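Long-range contacts in diaminopimelate decarboxylase (Methanocaldococcus jannaschii, PDB 1TWI), which catalyses the pyridoxal-phosphate-dependent decarboxylation of meso-diaminopimelate to L-lysine, the last step of lysine biosynthesis by the diaminopimelate pathway: residues Lys60-Ala65 and Pro285-Glu290; Ala130-Ser135 and Asn154-Ile159; Val205-His210 and Glu243-Gly248. One frame throughout, in Å; residues are numbered along the deposited sequence.

Contact 1 (Lys60-Ala65 and Pro285-Glu290); sequences KEFIVA and PNLILE. With PLP (pyridoxal-5'-phosphate), chain E.
Phe62 meets Leu287 and Leu289 on the face of the sheet that these three residues share with Val64. With CG anti to its own backbone N (chi1 171°), the Phe62 ring lies alongside the Leu287 side chain, both pointing the same way, and Phe62 CD1 comes to 3.9 Å from Leu287 CG, which sits at the ring edge. One rim atom further on, Phe62 CE1 is 3.8 Å from Leu289 CG, again near the ring plane, so the two leucines line the rim of the ring. Helices 37-58 and 264-276 cover this side, and Phe51 of the former stacks on Phe62. On the other face Ile63 CB packs against Ile288 CG1 at 4.1 Å, and Ala65 CB touches Ile288 CG2.

Between the two faces runs the parallel pairing. Leu287 N donates to Glu61 O and Leu287 O accepts from Ile63 N; Ile63 O and Ala65 N then bond in the same way to Leu289 N and O. The last of these, Ala65 N to Leu289 O, measures 2.8 Å. At the outer end a side chain takes over the pattern: Asn286 OD1 accepts from Glu61 N at 2.7 Å, nearly straight (171° at the hydrogen) and on a lone pair in the amide plane. Asn286 ND2 is held by Asp244, which fixes the rotation of the amide.

At the inner end, Glu290 CB touches Ala65 O, while the extended carboxylate arm sets OE1 2.7 Å from N1 of pyridoxal phosphate. Asn111 donates to OE2. Strands 62-67 and 286-289 thus pair in parallel within the curled sheet of the TIM-barrel-type pyridoxal-binding domain, and Glu290, just after the C-terminal end of 286-289, meets the cofactor there.

Contact 2 (Ala130-Ser135 and Asn154-Ile159); sequences AFNVDS and NVAFRI
Val133 reaches three residues of the neighbouring strand. Its CB lies 3.4 Å from Ala156 O and touches Phe157 CD2 at 4.1 Å; CG2, anti to its own carbonyl carbon, meets Val155 CG1 at 3.8 Å and also rests on Ala156 O. Helix 136-149 covers this face through Ile142, which touches Val133, Phe131 and Val155. The helix links the two strands, making a beta-alpha-beta crossover of the barrel, and their short axes lie 29° from parallel. Val133 N donates to Ala156 O at 2.9 Å, the donor standing 42° out of the carbonyl plane, and Val133 O accepts from Arg158 N. Further back, Phe131 N donates to Asn154 O and Phe131 O accepts from Ala156 N.

On the opposite face Asn132 OD1 approaches Ala156 CB to 3.3 Å, while its ND2 is bonded to Asn111. Asp134, just past its strand, is joined indirectly to Arg158, whose side chain touches pyridoxal phosphate in the cofactor pocket: Asp134 OD2 and Arg158 NH1 are 4.8 Å apart, bridged by a water that donates to OD2 at 2.8 Å and accepts from NH1 at 2.9 Å. Gly181 N also binds OD2, and OD1 forms a salt bridge with Lys310 of the second subunit.

Contact 3 (Val205-His210 and Glu243-Gly248); sequences VGVHCH and EDVNLG. With PLP (pyridoxal-5'-phosphate), chain E.
His208 and Asn246 stand side by side and point the same way, with their flat groups almost perpendicular: imidazole and amide planes are 89° apart, and His208 CD2 lies 3.4 Å from Asn246 CG. Both side chains have CG anti to the backbone N, which sends them in the same direction from neighbouring strands. The edge of the His208 ring also meets the cofactor: His208 CE1 is 3.8 Å from C2A, the methyl carbon of pyridoxal phosphate. His210 covers the pyridine ring itself: C2 lies 3.4 Å above the imidazole plane, over its centre, and His210 ND1 is 3.4 Å from N1 in a face contact.

The next shell fixes these groups. Asn246 OD1 accepts from Gly248 N at 2.9 Å, an Asx turn that ties the Asn246 side chain to the backbone two residues on. Gly248 has positive phi (75°), which by itself favours glycine. His210 ND1 is bonded to Gly249 N. Parallel backbone pairing underlies all this: Val207 N donates to Asp244 O, Val207 O accepts from Asn246 N, and Cys209 N bonds to Asn246 O. At the start Asp244 N makes only a weak bond to Val205 O. Gly206 CA comes within 3.0 Å of Asp244 O. Val207 CG2 packs on Val245 CG2. Helix 219-237 links the two strands and packs on Cys209 and Leu247.

Asp244 is salt-bridged to Arg129, and the ends of the first pair converge on Glu290: His208 NE2 binds OE1, Asn246 ND2 binds OE2. Together with Asn111, these bonds would hold the carboxylate in place beside the pyridine nitrogen, and a carboxylate there is consistent with a protonated N1, as in related decarboxylases such as ornithine decarboxylase.

Overall arrangement
All three contacts are strand pairings of one curled parallel sheet, the barrel of the pyridoxal-binding domain. Contacts 2 and 3 come in series along the chain, and both are nested inside the loop closed by contact 1. Strands 153-160 and 202-208 are neighbours, which joins contact 2 to contact 3; strands 244-246 and 286-289 likewise join contact 3 to contact 1. Centres are about 8 Å apart for each of these pairs and about 15 Å apart for contacts 1 and 2. These alternate pairings span six neighbouring strands of the barrel wall and bring residues distant in sequence, Arg158, His208, His210 and Glu290, together around the cofactor at the strand ends.

Contact 1 (Lys60-Ala65 and Pro285-Glu290)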
loop_
_atom_site.group_PDB
_atom_site.type_symbol
_atom_site.label_atom_id
_atom_site.label_comp_id
_atom_site.label_asym_id
_atom_site.label_seq_id
_atom_site.Cartn_x
_atom_site.Cartn_y
_atom_site.Cartn_z
ATOM N N LYS A 60 24.692 21.249 25.413
ATOM C CA LYS A 60 24.685 19.961 24.686
ATOM C C LYS A 60 24.183 20.104 23.250
ATOM O O LYS A 60 23.785 21.185 22.822
ATOM C CB LYS A 60 23.839 18.947 25.461
ATOM C CG LYS A 60 24.473 18.625 26.830
ATOM C CD LYS A 60 25.906 18.177 26.611
ATOM C CE LYS A 60 26.298 16.856 27.243
ATOM N NZ LYS A 60 26.732 17.043 28.676
ATOM N N GLU A 61 24.206 19.038 22.477
ATOM C CA GLU A 61 23.729 19.206 21.107
ATOM C C GLU A 61 22.228 18.904 20.942
ATOM O O GLU A 61 21.642 18.163 21.731
ATOM C CB GLU A 61 24.560 18.292 20.198
ATOM C CG GLU A 61 24.617 18.741 18.736
ATOM C CD GLU A 61 25.537 17.831 17.882
ATOM O OE1 GLU A 61 26.335 17.032 18.500
ATOM O OE2 GLU A 61 25.442 17.929 16.610
ATOM N N PHE A 62 21.612 19.519 19.936
ATOM C CA PHE A 62 20.209 19.268 19.571
ATOM C C PHE A 62 20.280 18.749 18.124
ATOM O O PHE A 62 20.835 19.435 17.239
ATOM C CB PHE A 62 19.321 20.535 19.603
ATOM C CG PHE A 62 17.944 20.294 19.017
ATOM C CD1 PHE A 62 17.048 19.446 19.648
ATOM C CD2 PHE A 62 17.587 20.844 17.783
ATOM C CE1 PHE A 62 15.797 19.143 19.043
ATOM C CE2 PHE A 62 16.340 20.546 17.168
ATOM C CZ PHE A 62 15.462 19.704 17.800
ATOM N N ILE A 63 19.713 17.569 17.872
ATOM C CA ILE A 63 19.799 16.970 16.527
ATOM C C ILE A 63 18.444 16.603 15.984
ATOM O O ILE A 63 17.693 15.913 16.654
ATOM C CB ILE A 63 20.611 15.625 16.543
ATOM C CG1 ILE A 63 22.030 15.907 17.017
ATOM C CG2 ILE A 63 20.654 14.958 15.104
ATOM C CD1 ILE A 63 22.812 14.600 17.274
ATOM N N VAL A 64 18.143 17.039 14.770
ATOM C CA VAL A 64 16.887 16.641 14.140
ATOM C C VAL A 64 17.237 15.408 13.279
ATOM O O VAL A 64 18.007 15.500 12.306
ATOM C CB VAL A 64 16.357 17.756 13.219
ATOM C CG1 VAL A 64 15.050 17.317 12.553
ATOM C CG2 VAL A 64 16.159 19.043 14.036
ATOM N N ALA A 65 16.732 14.245 13.647
ATOM C CA ALA A 65 16.998 13.065 12.822
ATOM C C ALA A 65 15.731 12.821 12.001
ATOM O O ALA A 65 14.775 12.127 12.449
ATOM C CB ALA A 65 17.332 11.838 13.706
ATOM N N PRO A 285 21.363 15.688 28.813
ATOM C CA PRO A 285 21.923 15.021 27.622
ATOM C C PRO A 285 21.796 15.789 26.295
ATOM O O PRO A 285 21.188 16.880 26.240
ATOM C CB PRO A 285 21.117 13.725 27.562
ATOM C CG PRO A 285 19.669 14.259 27.931
ATOM C CD PRO A 285 19.983 15.231 29.118
ATOM N N ASN A 286 22.397 15.233 25.236
ATOM C CA ASN A 286 22.125 15.794 23.909
ATOM C C ASN A 286 20.675 15.404 23.674
ATOM O O ASN A 286 20.230 14.381 24.173
ATOM C CB ASN A 286 22.999 15.144 22.853
ATOM C CG ASN A 286 24.442 15.340 23.147
ATOM O OD1 ASN A 286 24.908 16.491 23.240
ATOM N ND2 ASN A 286 25.170 14.239 23.327
ATOM N N LEU A 287 19.933 16.212 22.920
ATOM C CA LEU A 287 18.541 15.925 22.684
ATOM C C LEU A 287 18.326 15.622 21.199
ATOM O O LEU A 287 18.822 16.364 20.344
ATOM C CB LEU A 287 17.668 17.168 23.084
ATOM C CG LEU A 287 16.173 17.139 22.692
ATOM C CD1 LEU A 287 15.485 15.933 23.323
ATOM C CD2 LEU A 287 15.422 18.450 23.138
ATOM N N ILE A 288 17.629 14.530 20.877
ATOM C CA ILE A 288 17.377 14.202 19.467
ATOM C C ILE A 288 15.882 14.021 19.270
ATOM O O ILE A 288 15.214 13.426 20.152
ATOM C CB ILE A 288 18.029 12.832 19.086
ATOM C CG1 ILE A 288 19.541 12.901 19.343
ATOM C CG2 ILE A 288 17.744 12.484 17.626
ATOM C CD1 ILE A 288 20.284 11.495 19.300
ATOM N N LEU A 289 15.341 14.531 18.156
ATOM C CA LEU A 289 13.930 14.308 17.826
ATOM C C LEU A 289 13.948 13.660 16.443
ATOM O O LEU A 289 14.907 13.838 15.690
ATOM C CB LEU A 289 13.114 15.627 17.751
ATOM C CG LEU A 289 13.081 16.461 19.046
ATOM C CD1 LEU A 289 12.049 17.641 18.907
ATOM C CD2 LEU A 289 12.682 15.557 20.193
ATOM N N GLU A 290 12.878 12.944 16.107
ATOM C CA GLU A 290 12.804 12.226 14.822
ATOM C C GLU A 290 11.584 12.605 14.047
ATOM O O GLU A 290 10.831 11.750 13.632
ATOM C CB GLU A 290 12.793 10.703 15.057
ATOM C CG GLU A 290 14.066 10.145 15.805
ATOM C CD GLU A 290 13.926 8.635 16.181
ATOM O OE1 GLU A 290 12.788 8.123 16.342
ATOM O OE2 GLU A 290 14.967 7.986 16.351
HETATM N N1 PLP E . 10.635 7.659 14.855
HETATM C C2 PLP E . 10.148 6.367 14.770
HETATM C C2A PLP E . 10.866 5.300 15.632
HETATM C C3 PLP E . 9.084 6.133 13.903
HETATM O O3 PLP E . 8.632 4.854 13.844
HETATM C C4 PLP E . 8.471 7.114 13.168
HETATM C C4A PLP E . 7.277 6.738 12.227
HETATM O O4A PLP E . 7.126 5.578 12.005
HETATM C C5 PLP E . 8.959 8.437 13.251
HETATM C C6 PLP E . 10.024 8.662 14.110
HETATM C C5A PLP E . 8.412 9.655 12.520
HETATM O O4P PLP E . 7.013 9.892 12.826
HETATM P P PLP E . 6.255 11.177 12.289
HETATM O O1P PLP E . 4.885 11.005 12.803
HETATM O O2P PLP E . 6.314 11.079 10.790
HETATM O O3P PLP E . 6.920 12.362 12.826
#

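Contact 2 (Ala130-Ser135 and Asn154-Ile159)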
loop_
_atom_site.group_PDB
_atom_site.type_symbol
_atom_site.label_atom_id
_atom_site.label_comp_id
_atom_site.label_asym_id
_atom_site.label_seq_id
_atom_site.Cartn_x
_atom_site.Cartn_y
_atom_site.Cartn_z
ATOM N N ALA A 130 24.215 5.753 16.446
ATOM C CA ALA A 130 23.682 4.664 17.260
ATOM C C ALA A 130 22.652 3.786 16.596
ATOM O O ALA A 130 21.907 4.232 15.717
ATOM C CB ALA A 130 23.021 5.197 18.535
ATOM N N PHE A 131 22.624 2.536 17.043
ATOM C CA PHE A 131 21.531 1.652 16.695
ATOM C C PHE A 131 20.569 1.893 17.922
ATOM O O PHE A 131 21.023 1.810 19.096
ATOM C CB PHE A 131 21.965 0.196 16.782
ATOM C CG PHE A 131 22.858 -0.229 15.649
ATOM C CD1 PHE A 131 22.318 -0.680 14.452
ATOM C CD2 PHE A 131 24.256 -0.146 15.786
ATOM C CE1 PHE A 131 23.149 -1.053 13.397
ATOM C CE2 PHE A 131 25.125 -0.518 14.726
ATOM C CZ PHE A 131 24.567 -0.975 13.533
ATOM N N ASN A 132 19.279 2.174 17.674
ATOM C CA ASN A 132 18.319 2.286 18.779
ATOM C C ASN A 132 17.816 0.851 18.927
ATOM O O ASN A 132 16.945 0.407 18.180
ATOM C CB ASN A 132 17.170 3.238 18.408
ATOM C CG ASN A 132 17.629 4.704 18.289
ATOM O OD1 ASN A 132 18.665 5.095 18.852
ATOM N ND2 ASN A 132 16.822 5.538 17.584
ATOM N N VAL A 133 18.374 0.134 19.902
ATOM C CA VAL A 133 18.098 -1.286 20.131
ATOM C C VAL A 133 16.700 -1.548 20.547
ATOM O O VAL A 133 16.214 -0.942 21.492
ATOM C CB VAL A 133 19.032 -1.869 21.199
ATOM C CG1 VAL A 133 18.667 -3.332 21.493
ATOM C CG2 VAL A 133 20.474 -1.752 20.712
ATOM N N ASP A 134 16.072 -2.504 19.864
ATOM C CA ASP A 134 14.671 -2.767 20.088
ATOM C C ASP A 134 14.371 -3.944 21.002
ATOM O O ASP A 134 13.274 -4.037 21.546
ATOM C CB ASP A 134 14.001 -2.992 18.725
ATOM C CG ASP A 134 12.530 -3.348 18.851
ATOM O OD1 ASP A 134 12.195 -4.565 19.008
ATOM O OD2 ASP A 134 11.705 -2.392 18.821
ATOM N N SER A 135 15.347 -4.848 21.124
ATOM C CA SER A 135 15.180 -6.076 21.891
ATOM C C SER A 135 16.524 -6.593 22.384
ATOM O O SER A 135 17.607 -6.185 21.881
ATOM C CB SER A 135 14.525 -7.158 20.999
ATOM O OG SER A 135 15.387 -7.490 19.927
ATOM N N ASN A 154 27.903 1.611 18.700
ATOM C CA ASN A 154 27.270 2.532 19.630
ATOM C C ASN A 154 25.831 2.067 19.768
ATOM O O ASN A 154 25.181 1.851 18.749
ATOM C CB ASN A 154 27.315 3.944 19.027
ATOM C CG ASN A 154 28.746 4.454 18.938
ATOM O OD1 ASN A 154 29.484 4.325 19.905
ATOM N ND2 ASN A 154 29.147 4.998 17.779
ATOM N N VAL A 155 25.338 1.873 20.998
ATOM C CA VAL A 155 23.955 1.444 21.169
ATOM C C VAL A 155 23.158 2.351 22.100
ATOM O O VAL A 155 23.657 2.739 23.156
ATOM C CB VAL A 155 23.790 -0.044 21.688
ATOM C CG1 VAL A 155 24.206 -1.091 20.517
ATOM C CG2 VAL A 155 24.652 -0.285 22.942
ATOM N N ALA A 156 21.950 2.713 21.634
ATOM C CA ALA A 156 20.975 3.468 22.406
ATOM C C ALA A 156 19.873 2.395 22.614
ATOM O O ALA A 156 19.917 1.317 22.004
ATOM C CB ALA A 156 20.443 4.676 21.575
ATOM N N PHE A 157 18.904 2.638 23.487
ATOM C CA PHE A 157 17.894 1.640 23.731
ATOM C C PHE A 157 16.531 2.234 23.581
ATOM O O PHE A 157 16.231 3.265 24.202
ATOM C CB PHE A 157 18.084 1.076 25.180
ATOM C CG PHE A 157 19.373 0.348 25.346
ATOM C CD1 PHE A 157 20.573 1.042 25.452
ATOM C CD2 PHE A 157 19.396 -1.033 25.220
ATOM C CE1 PHE A 157 21.805 0.356 25.409
ATOM C CE2 PHE A 157 20.627 -1.732 25.174
ATOM C CZ PHE A 157 21.807 -1.051 25.265
ATOM N N ARG A 158 15.694 1.611 22.755
ATOM C CA ARG A 158 14.326 2.129 22.574
ATOM C C ARG A 158 13.522 1.534 23.732
ATOM O O ARG A 158 13.365 0.329 23.832
ATOM C CB ARG A 158 13.711 1.659 21.243
ATOM C CG ARG A 158 12.259 2.082 21.098
ATOM C CD ARG A 158 11.674 1.754 19.701
ATOM N NE ARG A 158 10.340 2.359 19.552
ATOM C CZ ARG A 158 9.664 2.415 18.414
ATOM N NH1 ARG A 158 10.186 1.891 17.309
ATOM N NH2 ARG A 158 8.467 2.999 18.384
ATOM N N ILE A 159 13.023 2.395 24.601
ATOM C CA ILE A 159 12.273 1.948 25.770
ATOM C C ILE A 159 10.797 2.303 25.671
ATOM O O ILE A 159 10.428 3.270 24.988
ATOM C CB ILE A 159 12.808 2.637 27.052
ATOM C CG1 ILE A 159 12.672 4.190 26.912
ATOM C CG2 ILE A 159 14.345 2.459 27.192
ATOM C CD1 ILE A 159 13.184 4.995 28.198
HETATM O O HOH W 1 12.121 -0.228 17.053
#

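Contact 3 (Val205-His210 and Glu243-Gly248)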
loop_
_atom_site.group_PDB
_atom_site.type_symbol
_atom_site.label_atom_id
_atom_site.label_comp_id
_atom_site.label_asym_id
_atom_site.label_seq_id
_atom_site.Cartn_x
_atom_site.Cartn_y
_atom_site.Cartn_z
ATOM N N VAL A 205 25.151 4.619 24.649
ATOM C CA VAL A 205 25.131 6.082 24.460
ATOM C C VAL A 205 23.748 6.790 24.646
ATOM O O VAL A 205 23.684 8.008 24.595
ATOM C CB VAL A 205 25.607 6.535 23.023
ATOM C CG1 VAL A 205 27.080 6.186 22.774
ATOM C CG2 VAL A 205 24.690 5.926 21.957
ATOM N N GLY A 206 22.654 6.068 24.841
ATOM C CA GLY A 206 21.406 6.798 25.032
ATOM C C GLY A 206 20.165 5.956 25.174
ATOM O O GLY A 206 20.235 4.701 25.191
ATOM N N VAL A 207 19.021 6.625 25.320
ATOM C CA VAL A 207 17.722 5.938 25.378
ATOM C C VAL A 207 16.865 6.664 24.298
ATOM O O VAL A 207 17.085 7.834 24.004
ATOM C CB VAL A 207 17.053 6.074 26.781
ATOM C CG1 VAL A 207 17.864 5.263 27.866
ATOM C CG2 VAL A 207 17.014 7.543 27.164
ATOM N N HIS A 208 15.912 5.954 23.734
ATOM C CA HIS A 208 15.050 6.456 22.657
ATOM C C HIS A 208 13.617 6.048 22.996
ATOM O O HIS A 208 13.366 5.043 23.713
ATOM C CB HIS A 208 15.483 5.775 21.340
ATOM C CG HIS A 208 14.488 5.891 20.227
ATOM N ND1 HIS A 208 13.569 4.910 19.946
ATOM C CD2 HIS A 208 14.283 6.868 19.309
ATOM C CE1 HIS A 208 12.848 5.268 18.894
ATOM N NE2 HIS A 208 13.264 6.456 18.484
ATOM N N CYS A 209 12.655 6.833 22.499
ATOM C CA CYS A 209 11.252 6.500 22.705
ATOM C C CYS A 209 10.508 7.203 21.555
ATOM O O CYS A 209 10.859 8.314 21.136
ATOM C CB CYS A 209 10.768 7.049 24.060
ATOM S SG CYS A 209 9.061 6.661 24.401
ATOM N N HIS A 210 9.524 6.520 21.013
ATOM C CA HIS A 210 8.724 7.073 19.949
ATOM C C HIS A 210 7.354 6.550 20.296
ATOM O O HIS A 210 7.132 5.313 20.409
ATOM C CB HIS A 210 9.132 6.533 18.598
ATOM C CG HIS A 210 8.187 6.945 17.527
ATOM N ND1 HIS A 210 8.137 8.242 17.055
ATOM C CD2 HIS A 210 7.204 6.258 16.893
ATOM C CE1 HIS A 210 7.158 8.336 16.174
ATOM N NE2 HIS A 210 6.575 7.144 16.061
ATOM N N GLU A 243 24.207 9.642 27.536
ATOM C CA GLU A 243 24.686 10.782 26.742
ATOM C C GLU A 243 23.650 11.450 25.857
ATOM O O GLU A 243 23.688 12.684 25.646
ATOM C CB GLU A 243 25.880 10.332 25.860
ATOM C CG GLU A 243 27.072 9.919 26.735
ATOM C CD GLU A 243 28.159 9.161 26.007
ATOM O OE1 GLU A 243 28.291 9.347 24.763
ATOM O OE2 GLU A 243 28.899 8.379 26.690
ATOM N N ASP A 244 22.711 10.644 25.355
ATOM C CA ASP A 244 21.679 11.079 24.414
ATOM C C ASP A 244 20.291 10.656 24.845
ATOM O O ASP A 244 20.104 9.507 25.234
ATOM C CB ASP A 244 21.783 10.375 23.027
ATOM C CG ASP A 244 23.037 10.719 22.223
ATOM O OD1 ASP A 244 23.691 11.735 22.519
ATOM O OD2 ASP A 244 23.344 9.962 21.240
ATOM N N VAL A 245 19.328 11.560 24.743
ATOM C CA VAL A 245 17.921 11.220 24.950
ATOM C C VAL A 245 17.261 11.568 23.605
ATOM O O VAL A 245 17.338 12.692 23.112
ATOM C CB VAL A 245 17.280 12.012 26.107
ATOM C CG1 VAL A 245 15.749 11.848 26.048
ATOM C CG2 VAL A 245 17.794 11.427 27.444
ATOM N N ASN A 246 16.638 10.572 22.985
ATOM C CA ASN A 246 16.009 10.767 21.667
ATOM C C ASN A 246 14.535 10.539 21.918
ATOM O O ASN A 246 14.139 9.438 22.341
ATOM C CB ASN A 246 16.622 9.730 20.693
ATOM C CG ASN A 246 15.994 9.754 19.294
ATOM O OD1 ASN A 246 14.870 10.248 19.090
ATOM N ND2 ASN A 246 16.722 9.169 18.317
ATOM N N LEU A 247 13.718 11.582 21.714
ATOM C CA LEU A 247 12.304 11.433 22.007
ATOM C C LEU A 247 11.419 11.090 20.822
ATOM O O LEU A 247 10.186 11.144 20.911
ATOM C CB LEU A 247 11.788 12.688 22.763
ATOM C CG LEU A 247 12.523 12.897 24.126
ATOM C CD1 LEU A 247 12.200 14.324 24.705
ATOM C CD2 LEU A 247 12.094 11.827 25.154
ATOM N N GLY A 248 12.033 10.673 19.703
ATOM C CA GLY A 248 11.192 10.201 18.591
ATOM C C GLY A 248 10.479 11.299 17.819
ATOM O O GLY A 248 10.829 12.492 17.908
HETATM N N1 PLP E . 10.635 7.659 14.855
HETATM C C2 PLP E . 10.148 6.367 14.770
HETATM C C2A PLP E . 10.866 5.300 15.632
HETATM C C3 PLP E . 9.084 6.133 13.903
HETATM O O3 PLP E . 8.632 4.854 13.844
HETATM C C4 PLP E . 8.471 7.114 13.168
HETATM C C4A PLP E . 7.277 6.738 12.227
HETATM O O4A PLP E . 7.126 5.578 12.005
HETATM C C5 PLP E . 8.959 8.437 13.251
HETATM C C6 PLP E . 10.024 8.662 14.110
HETATM C C5A PLP E . 8.412 9.655 12.520
HETATM O O4P PLP E . 7.013 9.892 12.826
HETATM P P PLP E . 6.255 11.177 12.289
HETATM O O1P PLP E . 4.885 11.005 12.803
HETATM O O2P PLP E . 6.314 11.079 10.790
HETATM O O3P PLP E . 6.920 12.362 12.826
#